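Local coordinates for protein putative pectin lyase (Geobacillus virus E2, PDB 7CHU) that serves as the trimeric tailspike of a deep-sea thermophilic bacteriophage, probably recognising and perhaps degrading polysaccharide on the host cell surface, at residues 336-341 with 360-365; 281-286 with 313-318; 308-313 with 330-335. All coordinates share one frame; numbering follows the deposited sequence.

Contact 1. Residues 336-341 with 360-365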
loop_
_atom_site.group_PDB
_atom_site.type_symbol
_atom_site.label_atom_id
_atom_site.label_comp_id
_atom_site.label_asym_id
_atom_site.label_seq_id
_atom_site.Cartn_x
_atom_site.Cartn_y
_atom_site.Cartn_z
ATOM N N ASN A 336 13.586 12.595 1.566
ATOM C CA ASN A 336 13.075 11.259 1.732
ATOM C C ASN A 336 11.947 11.278 2.751
ATOM O O ASN A 336 11.833 12.200 3.580
ATOM C CB ASN A 336 14.200 10.317 2.125
ATOM C CG ASN A 336 15.346 10.355 1.123
ATOM O OD1 ASN A 336 15.204 9.868 -0.005
ATOM N ND2 ASN A 336 16.458 10.982 1.502
ATOM N N LYS A 337 11.089 10.263 2.665
ATOM C CA LYS A 337 9.876 10.184 3.473
ATOM C C LYS A 337 9.827 8.839 4.183
ATOM O O LYS A 337 9.792 7.782 3.536
ATOM C CB LYS A 337 8.642 10.390 2.594
ATOM C CG LYS A 337 8.618 11.803 2.018
ATOM C CD LYS A 337 7.632 11.957 0.891
ATOM C CE LYS A 337 7.687 13.389 0.305
ATOM N NZ LYS A 337 9.054 13.772 -0.194
ATOM N N ILE A 338 9.840 8.890 5.509
ATOM C CA ILE A 338 9.781 7.734 6.393
ATOM C C ILE A 338 8.444 7.861 7.118
ATOM O O ILE A 338 8.296 8.657 8.054
ATOM C CB ILE A 338 10.958 7.689 7.381
ATOM C CG1 ILE A 338 12.307 8.081 6.720
ATOM C CG2 ILE A 338 11.030 6.326 8.100
ATOM C CD1 ILE A 338 12.778 7.095 5.729
ATOM N N ILE A 339 7.436 7.133 6.650
ATOM C CA ILE A 339 6.052 7.365 7.061
ATOM C C ILE A 339 5.447 6.052 7.528
ATOM O O ILE A 339 5.397 5.080 6.759
ATOM C CB ILE A 339 5.216 7.965 5.914
ATOM C CG1 ILE A 339 5.662 9.404 5.618
ATOM C CG2 ILE A 339 3.717 7.895 6.241
ATOM C CD1 ILE A 339 4.885 10.051 4.492
ATOM N N GLY A 340 4.941 6.036 8.764
ATOM C CA GLY A 340 4.263 4.867 9.282
ATOM C C GLY A 340 5.151 3.664 9.502
ATOM O O GLY A 340 4.656 2.538 9.501
ATOM N N CYS A 341 6.456 3.857 9.680
ATOM C CA CYS A 341 7.322 2.706 9.868
ATOM C C CYS A 341 7.444 2.374 11.347
ATOM O O CYS A 341 7.262 3.223 12.221
ATOM C CB CYS A 341 8.717 2.964 9.269
ATOM S SG CYS A 341 8.626 3.350 7.488
ATOM N N ASN A 360 14.007 15.873 4.865
ATOM C CA ASN A 360 13.432 14.563 5.092
ATOM C C ASN A 360 12.315 14.663 6.135
ATOM O O ASN A 360 12.310 15.562 6.982
ATOM C CB ASN A 360 14.526 13.606 5.536
ATOM C CG ASN A 360 15.633 13.514 4.523
ATOM O OD1 ASN A 360 15.508 12.791 3.524
ATOM N ND2 ASN A 360 16.725 14.260 4.756
ATOM N N VAL A 361 11.339 13.767 6.039
ATOM C CA VAL A 361 10.201 13.734 6.956
ATOM C C VAL A 361 10.171 12.375 7.634
ATOM O O VAL A 361 10.330 11.342 6.972
ATOM C CB VAL A 361 8.865 13.992 6.234
ATOM C CG1 VAL A 361 7.734 14.098 7.285
ATOM C CG2 VAL A 361 8.934 15.237 5.391
ATOM N N ILE A 362 9.960 12.378 8.943
ATOM C CA ILE A 362 9.680 11.175 9.723
ATOM C C ILE A 362 8.287 11.389 10.310
ATOM O O ILE A 362 8.114 12.204 11.224
ATOM C CB ILE A 362 10.710 10.948 10.837
ATOM C CG1 ILE A 362 12.119 10.740 10.252
ATOM C CG2 ILE A 362 10.250 9.810 11.734
ATOM C CD1 ILE A 362 13.244 10.937 11.252
ATOM N N ASP A 363 7.294 10.656 9.825
ATOM C CA ASP A 363 5.908 10.960 10.142
ATOM C C ASP A 363 5.106 9.700 10.469
ATOM O O ASP A 363 5.145 8.718 9.719
ATOM C CB ASP A 363 5.262 11.714 8.977
ATOM C CG ASP A 363 3.822 12.084 9.262
ATOM O OD1 ASP A 363 2.934 11.706 8.470
ATOM O OD2 ASP A 363 3.569 12.743 10.300
ATOM N N GLY A 364 4.364 9.737 11.580
ATOM C CA GLY A 364 3.547 8.597 11.961
ATOM C C GLY A 364 4.322 7.343 12.313
ATOM O O GLY A 364 3.768 6.240 12.236
ATOM N N CYS A 365 5.588 7.470 12.689
ATOM C CA CYS A 365 6.417 6.309 12.990
ATOM C C CYS A 365 6.419 6.042 14.483
ATOM O O CYS A 365 6.054 6.900 15.287
ATOM C CB CYS A 365 7.867 6.510 12.519
ATOM S SG CYS A 365 8.063 6.700 10.729
#

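Contact 2. Residues 281-286 with 313-318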
loop_
_atom_site.group_PDB
_atom_site.type_symbol
_atom_site.label_atom_id
_atom_site.label_comp_id
_atom_site.label_asym_id
_atom_site.label_seq_id
_atom_site.Cartn_x
_atom_site.Cartn_y
_atom_site.Cartn_z
ATOM N N ASN A 281 13.335 9.061 -6.161
ATOM C CA ASN A 281 11.939 8.695 -6.383
ATOM C C ASN A 281 11.732 7.183 -6.411
ATOM O O ASN A 281 10.891 6.662 -7.139
ATOM C CB ASN A 281 11.405 9.349 -7.654
ATOM C CG ASN A 281 10.564 10.556 -7.343
ATOM O OD1 ASN A 281 9.458 10.431 -6.780
ATOM N ND2 ASN A 281 11.079 11.741 -7.675
ATOM N N ASN A 282 12.465 6.476 -5.572
ATOM C CA ASN A 282 12.259 5.052 -5.390
ATOM C C ASN A 282 11.441 4.808 -4.132
ATOM O O ASN A 282 11.435 5.637 -3.227
ATOM C CB ASN A 282 13.606 4.373 -5.328
ATOM C CG ASN A 282 14.429 4.707 -6.553
ATOM O OD1 ASN A 282 14.049 4.316 -7.660
ATOM N ND2 ASN A 282 15.516 5.481 -6.376
ATOM N N GLN A 283 10.738 3.672 -4.083
ATOM C CA GLN A 283 9.736 3.461 -3.047
ATOM C C GLN A 283 9.862 2.071 -2.447
ATOM O O GLN A 283 10.180 1.107 -3.151
ATOM C CB GLN A 283 8.316 3.643 -3.602
ATOM C CG GLN A 283 8.070 4.997 -4.270
ATOM C CD GLN A 283 6.622 5.442 -4.179
ATOM O OE1 GLN A 283 5.814 4.829 -3.464
ATOM N NE2 GLN A 283 6.285 6.524 -4.881
ATOM N N PHE A 284 9.577 1.984 -1.148
ATOM C CA PHE A 284 9.464 0.734 -0.404
ATOM C C PHE A 284 8.137 0.793 0.340
ATOM O O PHE A 284 7.992 1.580 1.279
ATOM C CB PHE A 284 10.631 0.562 0.563
ATOM C CG PHE A 284 11.960 0.485 -0.141
ATOM C CD1 PHE A 284 12.633 1.644 -0.492
ATOM C CD2 PHE A 284 12.490 -0.735 -0.492
ATOM C CE1 PHE A 284 13.837 1.588 -1.202
ATOM C CE2 PHE A 284 13.718 -0.812 -1.199
ATOM C CZ PHE A 284 14.383 0.348 -1.543
ATOM N N ILE A 285 7.165 -0.013 -0.089
ATOM C CA ILE A 285 5.807 0.031 0.453
ATOM C C ILE A 285 5.550 -1.295 1.161
ATOM O O ILE A 285 5.523 -2.355 0.526
ATOM C CB ILE A 285 4.761 0.304 -0.639
ATOM C CG1 ILE A 285 5.086 1.637 -1.349
ATOM C CG2 ILE A 285 3.313 0.279 -0.037
ATOM C CD1 ILE A 285 4.280 1.868 -2.635
ATOM N N GLY A 286 5.375 -1.242 2.470
ATOM C CA GLY A 286 5.046 -2.451 3.194
ATOM C C GLY A 286 6.164 -3.458 3.290
ATOM O O GLY A 286 5.898 -4.640 3.499
ATOM N N VAL A 313 14.304 11.840 -2.382
ATOM C CA VAL A 313 12.873 11.610 -2.606
ATOM C C VAL A 313 12.551 10.123 -2.600
ATOM O O VAL A 313 11.846 9.623 -3.485
ATOM C CB VAL A 313 12.396 12.243 -3.928
ATOM C CG1 VAL A 313 10.877 12.457 -3.896
ATOM C CG2 VAL A 313 13.110 13.562 -4.188
ATOM N N THR A 314 13.065 9.403 -1.620
ATOM C CA THR A 314 12.694 8.011 -1.436
ATOM C C THR A 314 11.477 7.936 -0.526
ATOM O O THR A 314 11.352 8.715 0.429
ATOM C CB THR A 314 13.861 7.222 -0.827
ATOM O OG1 THR A 314 15.065 7.541 -1.537
ATOM C CG2 THR A 314 13.619 5.710 -0.886
ATOM N N TYR A 315 10.593 6.993 -0.805
ATOM C CA TYR A 315 9.374 6.826 -0.018
ATOM C C TYR A 315 9.493 5.510 0.740
ATOM O O TYR A 315 9.490 4.439 0.125
ATOM C CB TYR A 315 8.132 6.813 -0.906
ATOM C CG TYR A 315 7.967 7.983 -1.867
ATOM C CD1 TYR A 315 8.813 8.127 -2.958
ATOM C CD2 TYR A 315 6.930 8.912 -1.704
ATOM C CE1 TYR A 315 8.644 9.158 -3.863
ATOM C CE2 TYR A 315 6.749 9.954 -2.600
ATOM C CZ TYR A 315 7.621 10.068 -3.687
ATOM O OH TYR A 315 7.457 11.079 -4.603
ATOM N N VAL A 316 9.627 5.583 2.056
ATOM C CA VAL A 316 9.675 4.382 2.879
ATOM C C VAL A 316 8.367 4.343 3.668
ATOM O O VAL A 316 8.249 4.948 4.746
ATOM C CB VAL A 316 10.914 4.364 3.791
ATOM C CG1 VAL A 316 11.024 3.047 4.533
ATOM C CG2 VAL A 316 12.211 4.649 2.963
ATOM N N MET A 317 7.380 3.629 3.120
ATOM C CA MET A 317 6.001 3.658 3.585
ATOM C C MET A 317 5.654 2.376 4.329
ATOM O O MET A 317 5.746 1.277 3.767
ATOM C CB MET A 317 5.033 3.856 2.419
ATOM C CG MET A 317 5.386 5.017 1.507
ATOM S SD MET A 317 5.302 6.627 2.332
ATOM C CE MET A 317 3.551 6.723 2.743
ATOM N N ASN A 318 5.209 2.533 5.573
ATOM C CA ASN A 318 4.748 1.435 6.427
ATOM C C ASN A 318 5.668 0.215 6.302
ATOM O O ASN A 318 5.256 -0.901 5.983
ATOM C CB ASN A 318 3.261 1.078 6.162
ATOM C CG ASN A 318 2.860 1.113 4.677
ATOM O OD1 ASN A 318 2.752 2.186 4.052
ATOM N ND2 ASN A 318 2.591 -0.064 4.117
HETATM O O HOH W 1 14.879 7.408 -4.096
#

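Contact 3. Residues 308-313 with 330-335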
loop_
_atom_site.group_PDB
_atom_site.type_symbol
_atom_site.label_atom_id
_atom_site.label_comp_id
_atom_site.label_asym_id
_atom_site.label_seq_id
_atom_site.Cartn_x
_atom_site.Cartn_y
_atom_site.Cartn_z
ATOM N N TYR A 308 20.914 1.674 3.532
ATOM C CA TYR A 308 21.789 2.828 3.305
ATOM C C TYR A 308 21.193 3.656 2.180
ATOM O O TYR A 308 21.116 3.186 1.044
ATOM C CB TYR A 308 23.223 2.421 2.953
ATOM C CG TYR A 308 24.073 3.613 2.595
ATOM C CD1 TYR A 308 24.396 4.572 3.562
ATOM C CD2 TYR A 308 24.542 3.800 1.296
ATOM C CE1 TYR A 308 25.162 5.685 3.252
ATOM C CE2 TYR A 308 25.313 4.908 0.971
ATOM C CZ TYR A 308 25.622 5.850 1.952
ATOM O OH TYR A 308 26.389 6.949 1.629
ATOM N N LEU A 309 20.737 4.865 2.489
ATOM C CA LEU A 309 19.954 5.668 1.547
ATOM C C LEU A 309 20.753 6.881 1.058
ATOM O O LEU A 309 20.494 8.014 1.453
ATOM C CB LEU A 309 18.656 6.084 2.216
ATOM C CG LEU A 309 17.604 6.866 1.445
ATOM C CD1 LEU A 309 17.567 6.345 0.033
ATOM C CD2 LEU A 309 16.214 6.732 2.135
ATOM N N ASP A 310 21.724 6.637 0.158
ATOM C CA ASP A 310 22.355 7.718 -0.611
ATOM C C ASP A 310 21.482 7.991 -1.834
ATOM O O ASP A 310 21.758 7.550 -2.959
ATOM C CB ASP A 310 23.787 7.358 -0.993
ATOM C CG ASP A 310 24.493 8.452 -1.813
ATOM O OD1 ASP A 310 24.104 9.652 -1.771
ATOM O OD2 ASP A 310 25.462 8.088 -2.513
ATOM N N GLY A 311 20.407 8.745 -1.598
ATOM C CA GLY A 311 19.412 9.037 -2.620
ATOM C C GLY A 311 18.460 10.114 -2.147
ATOM O O GLY A 311 18.459 10.502 -0.974
ATOM N N ASP A 312 17.635 10.592 -3.079
ATOM C CA ASP A 312 16.683 11.659 -2.810
ATOM C C ASP A 312 15.257 11.192 -3.063
ATOM O O ASP A 312 15.018 10.284 -3.866
ATOM C CB ASP A 312 16.974 12.889 -3.669
ATOM C CG ASP A 312 18.381 13.433 -3.460
ATOM O OD1 ASP A 312 18.887 13.454 -2.309
ATOM O OD2 ASP A 312 18.984 13.858 -4.469
ATOM N N VAL A 313 14.304 11.840 -2.382
ATOM C CA VAL A 313 12.873 11.610 -2.606
ATOM C C VAL A 313 12.551 10.123 -2.600
ATOM O O VAL A 313 11.846 9.623 -3.485
ATOM C CB VAL A 313 12.396 12.243 -3.928
ATOM C CG1 VAL A 313 10.877 12.457 -3.896
ATOM C CG2 VAL A 313 13.110 13.562 -4.188
ATOM N N LYS A 330 20.254 4.844 7.239
ATOM C CA LYS A 330 21.331 5.832 7.222
ATOM C C LYS A 330 21.150 6.691 5.977
ATOM O O LYS A 330 21.312 6.205 4.852
ATOM C CB LYS A 330 22.684 5.131 7.232
ATOM C CG LYS A 330 23.867 5.996 7.515
ATOM C CD LYS A 330 25.154 5.190 7.324
ATOM C CE LYS A 330 26.156 5.396 8.445
ATOM N NZ LYS A 330 25.803 4.628 9.699
ATOM N N VAL A 331 20.762 7.950 6.171
ATOM C CA VAL A 331 20.337 8.817 5.073
ATOM C C VAL A 331 21.481 9.742 4.682
ATOM O O VAL A 331 22.103 10.379 5.544
ATOM C CB VAL A 331 19.099 9.646 5.460
ATOM C CG1 VAL A 331 18.698 10.593 4.315
ATOM C CG2 VAL A 331 17.925 8.734 5.875
ATOM N N LYS A 332 21.722 9.852 3.372
ATOM C CA LYS A 332 22.553 10.882 2.784
ATOM C C LYS A 332 21.752 11.359 1.581
ATOM O O LYS A 332 21.905 10.852 0.464
ATOM C CB LYS A 332 23.937 10.348 2.389
ATOM C CG LYS A 332 24.877 11.381 1.706
ATOM C CD LYS A 332 26.096 10.636 1.128
ATOM C CE LYS A 332 27.069 11.557 0.416
ATOM N NZ LYS A 332 26.517 12.107 -0.847
ATOM N N GLY A 333 20.889 12.334 1.811
ATOM C CA GLY A 333 20.045 12.843 0.752
ATOM C C GLY A 333 18.918 13.697 1.299
ATOM O O GLY A 333 18.815 13.942 2.504
ATOM N N ASP A 334 18.058 14.136 0.378
ATOM C CA ASP A 334 17.046 15.147 0.650
ATOM C C ASP A 334 15.654 14.640 0.328
ATOM O O ASP A 334 15.462 13.899 -0.637
ATOM C CB ASP A 334 17.281 16.414 -0.179
ATOM C CG ASP A 334 18.661 17.011 0.044
ATOM O OD1 ASP A 334 19.219 16.818 1.143
ATOM O OD2 ASP A 334 19.183 17.662 -0.886
ATOM N N ARG A 335 14.683 15.100 1.129
ATOM C CA ARG A 335 13.246 14.910 0.882
ATOM C C ARG A 335 12.860 13.433 0.854
ATOM O O ARG A 335 11.912 13.037 0.181
ATOM C CB ARG A 335 12.799 15.595 -0.417
ATOM C CG ARG A 335 13.199 17.070 -0.553
ATOM C CD ARG A 335 12.050 17.933 -1.099
ATOM N NE ARG A 335 11.487 17.450 -2.369
ATOM C CZ ARG A 335 12.024 17.704 -3.569
ATOM N NH1 ARG A 335 13.142 18.411 -3.666
ATOM N NH2 ARG A 335 11.465 17.239 -4.682
HETATM O O HOH W 2 26.839 10.435 -3.109
HETATM O O HOH W 3 20.492 15.895 -2.579
#

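Contact 1. Residues 336-341 with 360-365
N336 and N360 lie side by side, pointing the same way, with their amide planes only 11° apart, and these equivalent asparagines of two successive coils are hydrogen-bonded to each other. The carbonyl oxygen N360 OD1 is gripped twice by N336. N336 ND2 approaches in the plane of that carbonyl, at 2.9 Å from N360 OD1, while the backbone N336 N, 2.8 Å from N360 OD1, comes from above the plane. In both residues CG stands anti to the carbonyl carbon (chi1 -56° in N336), which leaves the amide beside the backbone N; N336 ND2 also reaches G311 O, N336 OD1 accepts from the backbone of T314, and N360 ND2 reaches N384 and G333. Such a run of hydrogen-bonded asparagines through successive coils (N336, N360, N384) is a feature known from parallel beta-helices, the fold expected of a pectate lyase-like protein, in which strands 337-339 and 361-363 run 6° from parallel as neighbours in one face. Three side-chain pairs follow in step. K337 and V361 share a face with I339 and D363, where I339 CG1 passes D363 CB at 4.1 Å; this face looks onto the second subunit, and K337 NZ forms a salt bridge with D342 there. I338 and I362 turn into the coil instead, I338 CB to I362 CG1 at 4.3 Å. Beyond G340 and G364, both in left-handed conformations, C365 SG lies beside its own backbone N (chi1 -63°), where it accepts a hydrogen bond from C341 N at 3.4 Å and packs 4.0 Å from I338 CG2.

Contact 2. Residues 281-286 with 313-318
V313 meets N281 at the entry to two neighbouring parallel strands, 283-285 and 315-317, which belong to successive coils of a beta-helix and run with axes 4.7 Å apart. The valine and the asparagine point the same way, V313 CG1 lying 3.8 Å from N281 OD1. At T314 a chi1 of -47° puts OG1 beside the backbone N and leaves the methyl CG2 anti to it, against N282 O at 3.2 Å and at the edge of the F284 ring. T314 OG1 instead takes a hydrogen from a water that also accepts from N282 N, so one water joins the two coils. Y315 does most of the side-chain work. Its ring is stacked on the amide of Q283, the two planes 25° apart, with Q283 NE2 centred 3.5 Å above the ring; the same NE2 donates to N318 O of the second subunit, which helps fix the amide over the ring. At the ring's far end Y315 OH donates to N281 OD1 over 3.0 Å, 21° from the carbonyl plane. V316 turns to the opposite face of the sheet, the one it shares with F284, whose ring stacks on F255 of the preceding coil. M317 CB meets I285 CG1 on the face they share with Y315, next to N318 of the second subunit, and the M317 carbonyl receives G286 N in a nearly straight bond. N318 ND2 donates to Q283 OE1 of the third subunit, carrying the contact into the trimer, and lies 3.5 Å from G286 CA, which also approaches N318 O to 3.2 Å.

Contact 3. Residues 308-313 with 330-335
Y308 and K330 cross obliquely at the start of this contact, ring atom CD1 of Y308 standing 3.9 Å from K330 CD, while Y308 OH reaches K332 CD further along. Both contacts use the aliphatic part of a lysine; the charged end of K330 leads away, its NZ bonded to D327 and N326. At the far end the methyl V313 CG2 lies over one face of the R335 guanidinium, toward its rim, and that guanidinium is itself salt-bridged to D342 of the second subunit.

Backbone hydrogen bonds tie the two segments as strands of successive coils of the parallel beta-helix, here where strands 307-309 and 329-331 run out into a turn. K330 O accepts from L309 N at 2.8 Å, and L309 O accepts from K332 N, which stands above the carbonyl plane. Pairing weakens at G311, beside the inverse gamma turn centred on D310, and resumes where V313 N meets D334 O. In the gap a side chain substitutes for the main chain: D312 OD1 receives D334 N at 2.9 Å, on the anti side of the carboxylate. G333 CA approaches G311 O to 3.3 Å in a CA-H...O contact.

The charged groups form a separate set. D310 and K332 lie side by side and form a long salt bridge, with D310 OD1 3.6 Å from K332 NZ. A water bridges D310 OD2 to K332 NZ. A second water donates to both D312 OD1 and D334 OD2, which are 4.5 Å apart. R278 salt-bridges both D310 and D312 and also bonds K332 O, so its positive charge probably eases the charge on these two aspartates, while the shared water and the bond from M358 N to D334 OD1 help hold the D312-D334 pair.

How the contacts relate
From the N terminus the chain passes 281-286, then 308-313, and runs on through V313, which contacts 2 and 3 share, into 313-318; contact 2 closes there, one coil after it opened. Contact 3 opens before that closure and ends at 330-335, so contacts 2 and 3 cross. Contact 1 follows in series, from 336-341 to 360-365, the next coil. Strands 315-317 and 337-339 pair directly, making contacts 1 and 2 successive steps of one beta-helix face, whereas contact 3 joins the neighbouring face and the turn leading from it. N336 links all three, bonding T314 and G311, and each contact touches the second subunit.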